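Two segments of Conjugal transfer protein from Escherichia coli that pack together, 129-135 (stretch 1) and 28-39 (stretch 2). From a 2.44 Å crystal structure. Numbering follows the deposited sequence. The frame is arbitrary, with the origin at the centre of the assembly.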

# COMPACT_ATOMS: atom_id res chain seq x y z
N ILE A 129 -0.98 20.38 -16.38
CA ILE A 129 -1.90 21.36 -16.97
C ILE A 129 -2.85 20.67 -17.93
O ILE A 129 -2.44 20.12 -18.95
CB ILE A 129 -1.15 22.47 -17.72
CG1 ILE A 129 -0.06 23.10 -16.84
CG2 ILE A 129 -2.12 23.51 -18.25
CD1 ILE A 129 -0.59 23.76 -15.60
N MET A 130 -4.14 20.69 -17.62
CA MET A 130 -5.08 19.86 -18.35
C MET A 130 -6.20 20.68 -18.98
O MET A 130 -6.68 21.65 -18.39
CB MET A 130 -5.68 18.82 -17.42
CG MET A 130 -4.65 18.14 -16.52
SD MET A 130 -5.41 17.02 -15.35
CE MET A 130 -6.27 15.90 -16.45
N GLY A 131 -6.62 20.28 -20.17
CA GLY A 131 -7.83 20.81 -20.77
C GLY A 131 -8.88 19.72 -20.71
O GLY A 131 -8.56 18.55 -20.91
N TYR A 132 -10.11 20.07 -20.38
CA TYR A 132 -11.16 19.06 -20.27
C TYR A 132 -12.54 19.58 -20.69
O TYR A 132 -12.75 20.78 -20.88
CB TYR A 132 -11.22 18.51 -18.85
CG TYR A 132 -11.72 19.49 -17.83
CD1 TYR A 132 -10.87 20.42 -17.26
CD2 TYR A 132 -13.06 19.50 -17.44
CE1 TYR A 132 -11.33 21.32 -16.33
CE2 TYR A 132 -13.52 20.39 -16.52
CZ TYR A 132 -12.66 21.30 -15.96
OH TYR A 132 -13.12 22.19 -15.03
N GLU A 133 -13.42 18.63 -20.99
CA GLU A 133 -14.78 18.90 -21.42
C GLU A 133 -15.61 17.62 -21.25
O GLU A 133 -15.05 16.54 -21.10
CB GLU A 133 -14.81 19.36 -22.87
CG GLU A 133 -14.26 18.34 -23.86
CD GLU A 133 -14.37 18.81 -25.30
OE1 GLU A 133 -14.40 20.03 -25.53
OE2 GLU A 133 -14.42 17.94 -26.20
N TYR A 134 -16.93 17.74 -21.29
CA TYR A 134 -17.77 16.56 -21.27
C TYR A 134 -18.48 16.45 -22.62
O TYR A 134 -18.98 17.44 -23.14
CB TYR A 134 -18.76 16.60 -20.12
CG TYR A 134 -18.12 16.63 -18.74
CD1 TYR A 134 -17.61 17.80 -18.21
CD2 TYR A 134 -18.09 15.49 -17.94
CE1 TYR A 134 -17.06 17.84 -16.95
CE2 TYR A 134 -17.54 15.52 -16.68
CZ TYR A 134 -17.04 16.70 -16.18
OH TYR A 134 -16.49 16.75 -14.92
N LYS A 135 -18.50 15.25 -23.18
CA LYS A 135 -19.18 15.00 -24.45
C LYS A 135 -20.10 13.81 -24.40
O LYS A 135 -19.69 12.72 -24.02
CB LYS A 135 -18.16 14.78 -25.57
CG LYS A 135 -17.31 15.97 -25.95
CD LYS A 135 -18.12 16.99 -26.72
CE LYS A 135 -17.26 18.14 -27.22
NZ LYS A 135 -18.07 19.21 -27.88
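Stretch 2 28-39: EIDKFWLTQYVI

A single buried carboxylate holds two tyrosines of the strand at once. Asp30, in the helix of stretch 2, takes a hydrogen bond on each oxygen: Tyr134 OH donates to Asp30 OD1 at 2.7 Å, and Tyr132 OH donates to Asp30 OD2 at 2.8 Å. The two tyrosines leave the strand in different rotamers, Tyr132 with chi1 p and Tyr134 with chi1 m, yet their hydroxyls reach the same acidic group. Both carboxylate oxygens also have hydrogen bonds elsewhere in the structure.

Around this polar clasp the architecture is plain. Residues 28-39 are helical throughout, with backbone bonds such as Leu34 N to Asp30 O at 3.0 Å, and the helix lies across the strand 129-134 at a crossing angle of 123°, its axis 10.5 Å from the strand's at closest approach. The backbones come nearest at Tyr132 and Leu34, whose CA atoms are 8.2 Å apart.

The strand's alternation sets the pattern: Met130, Tyr132 and Tyr134 point toward the helix, while Ile129 and Glu133 stay out of reach and Gly131 has no side chain to offer; Lys135, past the strand, is out of reach too. The helix answers with Asp30, Trp33, Leu34, Tyr37 and Val38, a spacing of three and four that keeps one side of the helix on the strand.

The N-to-C directions differ by 123°, nearer antiparallel than parallel, so the later helix residues meet Met130, early in the strand. Met130 CE lies 3.5 Å from Leu34 CD2 and 3.6 Å from Tyr37 CD2, and Met130 SD is 3.8 Å from Val38 CG2. Leu34 also covers Tyr132, its CD1 over one face of the ring, 4.0 Å from the centroid. Farther along, Tyr134 turns its edge toward the face of Trp33, with Tyr134 CE2 and Trp33 CD1 3.9 Å apart.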

# COMPACT_ATOMS: atom_id res chain seq x y z
N GLU A 28 -16.69 19.85 -7.53
CA GLU A 28 -16.45 18.56 -6.90
C GLU A 28 -16.40 17.41 -7.89
O GLU A 28 -15.56 16.51 -7.76
CB GLU A 28 -17.52 18.29 -5.85
CG GLU A 28 -17.59 19.34 -4.75
CD GLU A 28 -18.41 20.56 -5.14
OE1 GLU A 28 -19.22 20.48 -6.09
OE2 GLU A 28 -18.23 21.61 -4.49
N ILE A 29 -17.28 17.46 -8.88
CA ILE A 29 -17.34 16.44 -9.91
C ILE A 29 -16.18 16.55 -10.89
O ILE A 29 -15.57 15.54 -11.24
CB ILE A 29 -18.67 16.50 -10.67
CG1 ILE A 29 -19.84 16.31 -9.71
CG2 ILE A 29 -18.69 15.46 -11.77
CD1 ILE A 29 -21.21 16.42 -10.36
N ASP A 30 -15.88 17.77 -11.33
CA ASP A 30 -14.75 18.02 -12.21
C ASP A 30 -13.46 17.51 -11.57
O ASP A 30 -12.67 16.82 -12.20
CB ASP A 30 -14.59 19.51 -12.51
CG ASP A 30 -15.61 20.02 -13.50
OD1 ASP A 30 -16.54 19.26 -13.83
OD2 ASP A 30 -15.47 21.18 -13.93
N LYS A 31 -13.26 17.86 -10.30
CA LYS A 31 -12.07 17.47 -9.57
C LYS A 31 -11.98 15.95 -9.49
O LYS A 31 -10.89 15.39 -9.56
CB LYS A 31 -12.07 18.11 -8.18
CG LYS A 31 -10.91 17.68 -7.29
CD LYS A 31 -11.07 18.19 -5.87
CE LYS A 31 -9.96 17.65 -4.97
NZ LYS A 31 -10.13 18.11 -3.56
N PHE A 32 -13.11 15.28 -9.38
CA PHE A 32 -13.10 13.83 -9.30
C PHE A 32 -12.52 13.19 -10.56
O PHE A 32 -11.61 12.38 -10.47
CB PHE A 32 -14.50 13.27 -9.07
CG PHE A 32 -14.56 11.77 -9.22
CD1 PHE A 32 -13.98 10.94 -8.28
CD2 PHE A 32 -15.16 11.20 -10.34
CE1 PHE A 32 -14.02 9.57 -8.43
CE2 PHE A 32 -15.20 9.83 -10.50
CZ PHE A 32 -14.63 9.01 -9.54
N TRP A 33 -13.07 13.54 -11.72
CA TRP A 33 -12.62 12.96 -12.98
C TRP A 33 -11.20 13.37 -13.31
O TRP A 33 -10.42 12.57 -13.80
CB TRP A 33 -13.56 13.34 -14.13
CG TRP A 33 -14.95 12.86 -13.91
CD1 TRP A 33 -16.04 13.62 -13.62
CD2 TRP A 33 -15.41 11.50 -13.97
NE1 TRP A 33 -17.14 12.82 -13.48
CE2 TRP A 33 -16.79 11.52 -13.70
CE3 TRP A 33 -14.79 10.28 -14.23
CZ2 TRP A 33 -17.56 10.35 -13.68
CZ3 TRP A 33 -15.55 9.13 -14.21
CH2 TRP A 33 -16.92 9.17 -13.94
N LEU A 34 -10.85 14.61 -13.01
CA LEU A 34 -9.51 15.07 -13.33
C LEU A 34 -8.46 14.34 -12.49
O LEU A 34 -7.42 13.95 -13.02
CB LEU A 34 -9.39 16.57 -13.12
CG LEU A 34 -10.09 17.40 -14.19
CD1 LEU A 34 -10.46 18.76 -13.63
CD2 LEU A 34 -9.25 17.52 -15.44
N THR A 35 -8.73 14.15 -11.21
CA THR A 35 -7.79 13.44 -10.36
C THR A 35 -7.75 11.95 -10.73
O THR A 35 -6.70 11.33 -10.68
CB THR A 35 -8.09 13.63 -8.84
OG1 THR A 35 -9.45 13.28 -8.57
CG2 THR A 35 -7.85 15.05 -8.40
N GLN A 36 -8.90 11.39 -11.09
CA GLN A 36 -8.97 10.00 -11.56
C GLN A 36 -8.12 9.80 -12.79
O GLN A 36 -7.45 8.79 -12.94
CB GLN A 36 -10.40 9.60 -11.89
CG GLN A 36 -11.27 9.33 -10.70
CD GLN A 36 -10.84 8.09 -9.99
OE1 GLN A 36 -10.38 8.14 -8.86
NE2 GLN A 36 -11.01 6.94 -10.64
N TYR A 37 -8.15 10.78 -13.68
CA TYR A 37 -7.42 10.69 -14.92
C TYR A 37 -5.93 10.67 -14.63
O TYR A 37 -5.21 9.83 -15.17
CB TYR A 37 -7.79 11.85 -15.83
CG TYR A 37 -7.16 11.79 -17.20
CD1 TYR A 37 -7.78 11.11 -18.24
CD2 TYR A 37 -5.94 12.41 -17.46
CE1 TYR A 37 -7.20 11.05 -19.50
CE2 TYR A 37 -5.37 12.37 -18.71
CZ TYR A 37 -6.00 11.68 -19.73
OH TYR A 37 -5.42 11.64 -20.97
N VAL A 38 -5.47 11.60 -13.79
CA VAL A 38 -4.07 11.67 -13.43
C VAL A 38 -3.63 10.40 -12.73
O VAL A 38 -2.56 9.87 -12.99
CB VAL A 38 -3.78 12.88 -12.54
CG1 VAL A 38 -2.36 12.81 -11.96
CG2 VAL A 38 -4.01 14.17 -13.31
N ILE A 39 -4.46 9.89 -11.83
CA ILE A 39 -4.12 8.67 -11.13
C ILE A 39 -4.02 7.49 -12.09
O ILE A 39 -3.08 6.69 -11.99
CB ILE A 39 -5.13 8.40 -10.02
CG1 ILE A 39 -4.93 9.40 -8.88
CG2 ILE A 39 -4.96 7.00 -9.47
CD1 ILE A 39 -6.03 9.39 -7.85